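Local structure of PILD processed protein (Shewanella oneidensis, 4D40) at residues Y42-T47 with L57-T62. The protein is a type IV pilin, the subunit that, once processed by the PilD peptidase, probably assembles into pilus fibres involved in cell adhesion. Residues are numbered along the deposited sequence; the frame is centred on the assembly and turned at random.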
loop_
_atom_site.group_PDB
_atom_site.type_symbol
_atom_site.label_atom_id
_atom_site.label_comp_id
_atom_site.label_asym_id
_atom_site.label_seq_id
_atom_site.Cartn_x
_atom_site.Cartn_y
_atom_site.Cartn_z
ATOM N N TYR A 42 -2.817 -10.598 -4.048
ATOM C CA TYR A 42 -2.748 -9.652 -2.941
ATOM C C TYR A 42 -4.105 -9.058 -2.608
ATOM O O TYR A 42 -4.927 -8.803 -3.493
ATOM C CB TYR A 42 -1.776 -8.497 -3.244
ATOM C CG TYR A 42 -0.315 -8.880 -3.173
ATOM C CD1 TYR A 42 0.386 -8.807 -1.977
ATOM C CD2 TYR A 42 0.363 -9.299 -4.303
ATOM C CE1 TYR A 42 1.720 -9.166 -1.907
ATOM C CE2 TYR A 42 1.693 -9.663 -4.248
ATOM C CZ TYR A 42 2.369 -9.588 -3.050
ATOM O OH TYR A 42 3.692 -9.944 -2.998
ATOM N N SER A 43 -4.310 -8.828 -1.316
ATOM C CA SER A 43 -5.464 -8.104 -0.814
ATOM C C SER A 43 -4.976 -6.765 -0.301
ATOM O O SER A 43 -4.080 -6.716 0.538
ATOM C CB SER A 43 -6.160 -8.893 0.292
ATOM O OG SER A 43 -6.574 -10.153 -0.191
ATOM N N PHE A 44 -5.556 -5.685 -0.818
ATOM C CA PHE A 44 -5.103 -4.335 -0.475
ATOM C C PHE A 44 -6.046 -3.654 0.511
ATOM O O PHE A 44 -7.267 -3.815 0.426
ATOM C CB PHE A 44 -4.979 -3.483 -1.735
ATOM C CG PHE A 44 -3.990 -4.013 -2.729
ATOM C CD1 PHE A 44 -2.652 -3.656 -2.658
ATOM C CD2 PHE A 44 -4.395 -4.872 -3.737
ATOM C CE1 PHE A 44 -1.740 -4.143 -3.579
ATOM C CE2 PHE A 44 -3.490 -5.356 -4.656
ATOM C CZ PHE A 44 -2.157 -4.994 -4.572
ATOM N N SER A 45 -5.477 -2.896 1.445
ATOM C CA SER A 45 -6.272 -2.171 2.422
ATOM C C SER A 45 -5.711 -0.776 2.659
ATOM O O SER A 45 -4.514 -0.547 2.513
ATOM C CB SER A 45 -6.331 -2.940 3.750
ATOM O OG SER A 45 -5.039 -3.070 4.334
ATOM N N TYR A 46 -6.611 0.138 3.005
ATOM C CA TYR A 46 -6.279 1.504 3.389
ATOM C C TYR A 46 -6.826 1.760 4.782
ATOM O O TYR A 46 -8.027 1.586 5.017
ATOM C CB TYR A 46 -6.874 2.498 2.397
ATOM C CG TYR A 46 -6.915 3.930 2.880
ATOM C CD1 TYR A 46 -5.758 4.676 2.951
ATOM C CD2 TYR A 46 -8.117 4.542 3.231
ATOM C CE1 TYR A 46 -5.781 6.000 3.376
ATOM C CE2 TYR A 46 -8.151 5.876 3.651
ATOM C CZ TYR A 46 -6.969 6.589 3.719
ATOM O OH TYR A 46 -6.970 7.907 4.133
ATOM N N THR A 47 -5.945 2.156 5.698
ATOM C CA THR A 47 -6.318 2.448 7.083
ATOM C C THR A 47 -5.844 3.841 7.472
ATOM O O THR A 47 -4.661 4.035 7.760
ATOM C CB THR A 47 -5.713 1.422 8.062
ATOM O OG1 THR A 47 -6.079 0.100 7.651
ATOM C CG2 THR A 47 -6.219 1.647 9.474
ATOM N N LEU A 57 -1.199 1.950 3.993
ATOM C CA LEU A 57 -1.630 1.120 2.872
ATOM C C LEU A 57 -0.938 -0.222 3.002
ATOM O O LEU A 57 0.271 -0.265 3.242
ATOM C CB LEU A 57 -1.273 1.767 1.530
ATOM C CG LEU A 57 -2.152 2.917 1.055
ATOM C CD1 LEU A 57 -1.457 3.690 -0.069
ATOM C CD2 LEU A 57 -3.498 2.384 0.589
ATOM N N LYS A 58 -1.681 -1.320 2.855
ATOM C CA LYS A 58 -1.058 -2.633 2.929
ATOM C C LYS A 58 -1.448 -3.508 1.761
ATOM O O LYS A 58 -2.549 -3.396 1.219
ATOM C CB LYS A 58 -1.423 -3.356 4.224
ATOM C CG LYS A 58 -0.969 -2.638 5.480
ATOM C CD LYS A 58 -1.214 -3.492 6.708
ATOM C CE LYS A 58 -0.422 -2.990 7.894
ATOM N NZ LYS A 58 -0.945 -1.680 8.345
ATOM N N ALA A 59 -0.518 -4.384 1.403
ATOM C CA ALA A 59 -0.751 -5.444 0.433
ATOM C C ALA A 59 -0.428 -6.769 1.098
ATOM O O ALA A 59 0.735 -7.066 1.376
ATOM C CB ALA A 59 0.099 -5.240 -0.802
ATOM N N VAL A 60 -1.467 -7.556 1.361
ATOM C CA VAL A 60 -1.322 -8.828 2.060
ATOM C C VAL A 60 -1.364 -9.967 1.064
ATOM O O VAL A 60 -2.386 -10.166 0.413
ATOM C CB VAL A 60 -2.435 -9.028 3.109
ATOM C CG1 VAL A 60 -2.290 -10.385 3.801
ATOM C CG2 VAL A 60 -2.413 -7.903 4.128
ATOM N N PRO A 61 -0.265 -10.727 0.949
ATOM C CA PRO A 61 -0.301 -11.839 -0.009
ATOM C C PRO A 61 -1.320 -12.909 0.360
ATOM O O PRO A 61 -1.552 -13.171 1.536
ATOM C CB PRO A 61 1.125 -12.395 0.049
ATOM C CG PRO A 61 1.634 -12.004 1.391
ATOM C CD PRO A 61 1.019 -10.666 1.672
ATOM N N THR A 62 -1.935 -13.498 -0.660
ATOM C CA THR A 62 -2.790 -14.662 -0.487
ATOM C C THR A 62 -1.910 -15.901 -0.402
ATOM O O THR A 62 -0.703 -15.828 -0.616
ATOM C CB THR A 62 -3.779 -14.816 -1.650
ATOM O OG1 THR A 62 -3.050 -15.113 -2.843
ATOM C CG2 THR A 62 -4.586 -13.541 -1.857
HETATM O O HOH W 1 -4.552 -11.686 1.230
#
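Strands 42-48 and 55-61 form the first beta hairpin of the antiparallel sheet that packs on helix 2-27, the pilin fold. Ser43 with Val60 and Ser45 with Lys58 are the hydrogen-bonded pairs; Val60 N to Ser43 O, 2.9 Å, is essentially straight at 180°, whereas Ser43 N meets Val60 O from above the carbonyl plane. Phe44, which faces Ala59 in a non-hydrogen-bonded pair, brings its CA within 3.2 Å of Lys58 O, a CA-H...O contact.

Tyr42, Phe44, Tyr46, Leu57, Ala59 and Pro61 share the helix-facing side, where largely apolar side chains pack towards helix 2-27. In Tyr42, CG stands anti to the carbonyl carbon (chi1 -74°), so the ring swings across the neighbouring strand. Its CB comes only distantly near Val60 O; CD1 then reaches Pro61 N at 3.6 Å; CE1 packs on Pro61 CB, the ring crossing the proline obliquely; and OH ends in a hydrogen bond to Gln65 NE2, satisfying the one polar atom of a buried side chain. The single methyl of Ala59, CB, touches both rings, at Tyr42 CD1 and at Phe44 CE1 (3.5 Å), while Phe44 meets Tyr12 of the helix edge-to-face.

The other face carries Ser43 and Ser45, small and polar, and long Lys58, suited to partial exposure, with beta-branched Val60, a strand-favouring type. A water hydrogen-bonds both strands, donating to Val60 O and lying 2.9 Å from Ser43 OG.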